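PDB 4P5P: ThiJ/PfpI family protein from Francisella tularensis subsp. novicida, which probably acts as a glyoxalase III of the Hsp31-like branch of the DJ-1/PfpI family and is regarded as a virulence factor. Local coordinates for residues Y196-S199 and I204-Q207; S175-L180 and A185-A190. All coordinates share one frame; numbering follows the deposited sequence. Where two conformers were deposited one is given.

Contact 1. Residues Y196-S199 and I204-Q207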
loop_
_atom_site.group_PDB
_atom_site.type_symbol
_atom_site.label_atom_id
_atom_site.label_comp_id
_atom_site.label_asym_id
_atom_site.label_seq_id
_atom_site.Cartn_x
_atom_site.Cartn_y
_atom_site.Cartn_z
ATOM N N TYR A 196 -9.463 10.574 2.263
ATOM C CA TYR A 196 -8.411 11.545 2.549
ATOM C C TYR A 196 -7.114 11.122 1.890
ATOM O O TYR A 196 -6.594 10.043 2.168
ATOM C CB TYR A 196 -8.214 11.692 4.049
ATOM C CG TYR A 196 -7.365 12.881 4.450
ATOM C CD1 TYR A 196 -7.772 14.174 4.167
ATOM C CD2 TYR A 196 -6.173 12.716 5.140
ATOM C CE1 TYR A 196 -7.014 15.266 4.551
ATOM C CE2 TYR A 196 -5.409 13.808 5.533
ATOM C CZ TYR A 196 -5.833 15.082 5.232
ATOM O OH TYR A 196 -5.070 16.173 5.614
ATOM N N VAL A 197 -6.620 11.981 1.007
ATOM C CA VAL A 197 -5.425 11.717 0.224
ATOM C C VAL A 197 -4.464 12.897 0.303
ATOM O O VAL A 197 -4.854 14.045 0.113
ATOM C CB VAL A 197 -5.777 11.436 -1.249
ATOM C CG1 VAL A 197 -4.523 11.181 -2.081
ATOM C CG2 VAL A 197 -6.732 10.256 -1.339
ATOM N N LYS A 198 -3.198 12.588 0.575
ATOM C CA LYS A 198 -2.132 13.571 0.595
ATOM C C LYS A 198 -1.135 13.315 -0.525
ATOM O O LYS A 198 -0.883 12.164 -0.875
ATOM C CB LYS A 198 -1.411 13.537 1.943
ATOM C CG LYS A 198 -2.307 13.919 3.131
ATOM C CD LYS A 198 -2.859 15.348 3.044
ATOM C CE LYS A 198 -1.773 16.383 2.956
ATOM N NZ LYS A 198 -2.289 17.777 3.046
ATOM N N SER A 199 -0.590 14.392 -1.080
ATOM C CA SER A 199 0.388 14.302 -2.150
ATOM C C SER A 199 1.505 15.319 -1.909
ATOM O O SER A 199 1.256 16.529 -1.844
ATOM C CB SER A 199 -0.283 14.528 -3.503
ATOM O OG SER A 199 0.583 14.180 -4.567
ATOM N N ILE A 204 2.317 9.832 -2.552
ATOM C CA ILE A 204 0.879 9.929 -2.427
ATOM C C ILE A 204 0.421 8.933 -1.381
ATOM O O ILE A 204 0.637 7.733 -1.530
ATOM C CB ILE A 204 0.182 9.658 -3.772
ATOM C CG1 ILE A 204 0.656 10.691 -4.801
ATOM C CG2 ILE A 204 -1.332 9.713 -3.604
ATOM C CD1 ILE A 204 0.259 10.372 -6.222
ATOM N N THR A 205 -0.193 9.424 -0.318
ATOM C CA THR A 205 -0.683 8.555 0.737
ATOM C C THR A 205 -2.186 8.753 0.942
ATOM O O THR A 205 -2.745 9.807 0.628
ATOM C CB THR A 205 0.076 8.784 2.071
ATOM O OG1 THR A 205 0.058 10.171 2.423
ATOM C CG2 THR A 205 1.540 8.348 1.964
ATOM N N ALA A 206 -2.839 7.711 1.427
ATOM C CA ALA A 206 -4.290 7.698 1.577
ATOM C C ALA A 206 -4.629 7.018 2.895
ATOM O O ALA A 206 -3.901 6.149 3.367
ATOM C CB ALA A 206 -4.950 6.990 0.404
ATOM N N GLN A 207 -5.731 7.429 3.504
ATOM C CA GLN A 207 -5.974 7.112 4.903
ATOM C C GLN A 207 -6.593 5.734 5.171
ATOM O O GLN A 207 -6.220 5.080 6.134
ATOM C CB GLN A 207 -6.874 8.194 5.493
ATOM C CG GLN A 207 -7.126 8.063 6.978
ATOM C CD GLN A 207 -7.889 9.249 7.519
ATOM O OE1 GLN A 207 -7.753 10.362 7.012
ATOM N NE2 GLN A 207 -8.702 9.019 8.542
#
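Tyr196 to Ser199 runs antiparallel to Ile204 to Gln207, the axes of strands 197-199 and 204-206 approaching to 4.7 Å at 165°, with Lys198 and Thr205 forming a hydrogen-bonded pair between the non-hydrogen-bonded pairs Val197-Ala206 and Ser199-Ile204. Lys198 N gives to Thr205 O at 2.8 Å and Thr205 N returns a bond to Lys198 O, while Gln207 N reaches Tyr196 O beyond the strand end. On one face of the sheet Val197 straddles its neighbours: CG1, anti to the backbone N (chi1 179°), lies 3.8 Å from Ile204 CG2, and CG2 turns to Ala206 CB. Helix 212-222 packs on this face through Phe215, which touches both Ile204 and Ala206. On the other face, Lys198 CB passes Thr205 OG1, which accepts a hydrogen bond from Thr156 N; the lysine chain then bends away to a salt bridge with Glu154. At the loop end Gln207 extends its amide beside Tyr196, OE1 standing 3.3 Å from Tyr196 CB, with amide and ring planes 79° apart. Gln207 OE1 accepts from Ala190 N and NE2 binds Glu162 OE1. The result is a beta hairpin closing one side of the central sheet of a flavodoxin-like alpha/beta fold.

Contact 2. Residues S175-L180 and A185-A190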
loop_
_atom_site.group_PDB
_atom_site.type_symbol
_atom_site.label_atom_id
_atom_site.label_comp_id
_atom_site.label_asym_id
_atom_site.label_seq_id
_atom_site.Cartn_x
_atom_site.Cartn_y
_atom_site.Cartn_z
ATOM N N SER A 175 2.023 1.849 16.474
ATOM C CA SER A 175 1.041 2.756 15.908
ATOM C C SER A 175 1.604 3.358 14.626
ATOM O O SER A 175 2.650 4.012 14.634
ATOM C CB SER A 175 0.675 3.859 16.907
ATOM O OG SER A 175 0.280 5.034 16.228
ATOM N N LEU A 176 0.905 3.142 13.524
ATOM C CA LEU A 176 1.340 3.675 12.242
ATOM C C LEU A 176 1.453 5.198 12.265
ATOM O O LEU A 176 2.459 5.751 11.844
ATOM C CB LEU A 176 0.375 3.234 11.147
ATOM C CG LEU A 176 0.665 3.793 9.757
ATOM C CD1 LEU A 176 2.081 3.457 9.282
ATOM C CD2 LEU A 176 -0.345 3.246 8.791
ATOM N N GLU A 177 0.396 5.862 12.732
ATOM C CA GLU A 177 0.411 7.309 12.870
ATOM C C GLU A 177 1.607 7.790 13.689
ATOM O O GLU A 177 2.326 8.707 13.284
ATOM C CB GLU A 177 -0.901 7.788 13.511
ATOM C CG GLU A 177 -0.915 9.268 13.844
ATOM C CD GLU A 177 -2.274 9.775 14.320
ATOM O OE1 GLU A 177 -2.308 10.913 14.825
ATOM O OE2 GLU A 177 -3.294 9.063 14.186
ATOM N N ASP A 178 1.813 7.181 14.851
ATOM C CA ASP A 178 2.904 7.609 15.721
ATOM C C ASP A 178 4.258 7.404 15.018
ATOM O O ASP A 178 5.165 8.232 15.132
ATOM C CB ASP A 178 2.878 6.855 17.054
ATOM C CG ASP A 178 1.650 7.189 17.911
ATOM O OD1 ASP A 178 0.871 8.095 17.558
ATOM O OD2 ASP A 178 1.468 6.545 18.962
ATOM N N SER A 179 4.389 6.309 14.276
ATOM C CA SER A 179 5.655 6.014 13.590
ATOM C C SER A 179 5.968 6.994 12.474
ATOM O O SER A 179 7.121 7.334 12.244
ATOM C CB SER A 179 5.644 4.599 13.022
ATOM O OG SER A 179 5.958 3.653 14.018
ATOM N N LEU A 180 4.939 7.440 11.760
ATOM C CA LEU A 180 5.126 8.430 10.706
ATOM C C LEU A 180 5.581 9.762 11.317
ATOM O O LEU A 180 6.455 10.437 10.774
ATOM C CB LEU A 180 3.834 8.599 9.908
ATOM C CG LEU A 180 3.461 7.366 9.074
ATOM C CD1 LEU A 180 2.018 7.405 8.603
ATOM C CD2 LEU A 180 4.397 7.233 7.879
ATOM N N ALA A 185 7.703 12.922 9.405
ATOM C CA ALA A 185 6.650 13.334 8.480
ATOM C C ALA A 185 5.628 14.236 9.170
ATOM O O ALA A 185 5.515 14.245 10.405
ATOM C CB ALA A 185 5.951 12.116 7.878
ATOM N N LYS A 186 4.910 15.005 8.354
ATOM C CA LYS A 186 3.802 15.833 8.819
ATOM C C LYS A 186 2.533 15.038 8.601
ATOM O O LYS A 186 1.988 15.030 7.494
ATOM C CB LYS A 186 3.768 17.159 8.060
ATOM C CG LYS A 186 5.036 17.983 8.263
ATOM C CD LYS A 186 5.119 19.166 7.327
ATOM C CE LYS A 186 6.480 19.835 7.442
ATOM N NZ LYS A 186 6.617 20.988 6.510
ATOM N N TYR A 187 2.085 14.353 9.653
ATOM C CA TYR A 187 0.912 13.499 9.593
ATOM C C TYR A 187 -0.369 14.274 9.813
ATOM O O TYR A 187 -0.453 15.105 10.712
ATOM C CB TYR A 187 0.984 12.376 10.634
ATOM C CG TYR A 187 -0.229 11.459 10.558
ATOM C CD1 TYR A 187 -1.391 11.753 11.256
ATOM C CD2 TYR A 187 -0.230 10.334 9.738
ATOM C CE1 TYR A 187 -2.500 10.952 11.169
ATOM C CE2 TYR A 187 -1.348 9.514 9.650
ATOM C CZ TYR A 187 -2.490 9.842 10.368
ATOM O OH TYR A 187 -3.634 9.081 10.324
ATOM N N SER A 188 -1.366 13.977 8.994
ATOM C CA SER A 188 -2.719 14.483 9.222
ATOM C C SER A 188 -3.740 13.437 8.816
ATOM O O SER A 188 -3.418 12.480 8.109
ATOM C CB SER A 188 -2.975 15.780 8.456
ATOM O OG SER A 188 -3.017 15.565 7.060
ATOM N N SER A 189 -4.975 13.612 9.277
ATOM C CA SER A 189 -6.063 12.711 8.912
ATOM C C SER A 189 -7.387 13.450 8.879
ATOM O O SER A 189 -7.566 14.489 9.533
ATOM C CB SER A 189 -6.155 11.521 9.890
ATOM O OG SER A 189 -6.534 11.936 11.200
ATOM N N ALA A 190 -8.310 12.906 8.103
ATOM C CA ALA A 190 -9.674 13.386 8.115
ATOM C C ALA A 190 -10.459 12.613 9.157
ATOM O O ALA A 190 -9.934 11.732 9.820
ATOM C CB ALA A 190 -10.302 13.234 6.742
#
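Glu177 lays its side chain across the ring of Tyr187, and beyond CB its atoms all gather near Tyr187 CE1. CB starts near the phenol end, 4.1 Å from Tyr187 CZ. With chi1 at 173°, CG lies anti to the backbone N and comes over one face of the ring, 3.7 Å from the centroid and 18° off the normal, a CH-pi contact displaced toward the rim. The extended chain next brings the carboxyl carbon across that rim, CD lying 3.4 Å from Tyr187 CE1. Here the carboxylate is stacked on the aromatic group, the two planes being only 15° apart. At the tip OE1 stays near Tyr187 CE1 and CD1, whereas OE2 accepts a hydrogen bond from Asn160 N, which helps to set the turn of the carboxylate. Tyr187 OH is bonded to Gly157 O, so both polar ends are tied to the 157-160 region while their carbon parts pack together.

Leu180, one turn further along the helix, adds a methyl to the ring: CD1 approaches Tyr187 CD2 at 3.9 Å. At the end of the helical segment the backbone closes the connection, Ala185 N donating to Leu180 O at 3.1 Å. The start of the helix is N-capped by Ser175, whose OG accepts from Asp178 N at 3.0 Å and also bonds Asn160. Strand 186-187 lies parallel to 154-155, apart from the central sheet, with helices 160-165 and 176-182 between them in the chain: the contact forms the return of a beta-alpha-beta crossover.

Overall arrangement
Contact 1 belongs to the main sheet and contact 2 to a more peripheral helix and the small two-stranded sheet, their centres about 11 Å apart. Backbone bonding dominates the hairpin, aided by aliphatic side chains packed against helix 212-222; in 175-180 with 185-190 a single backbone bond accompanies packing on an aromatic ring. Both are partly buried, but contact 1 lies nearer the centre of the chain, about 11 Å against 15 Å. They follow one another in sequence and meet directly: Tyr196 OH and Ser188 OG are 2.6 Å apart, a probable hydrogen bond, and the bond between Gln207 and Ala190 is the second tie, joining the hairpin to the segment after strand 186-187.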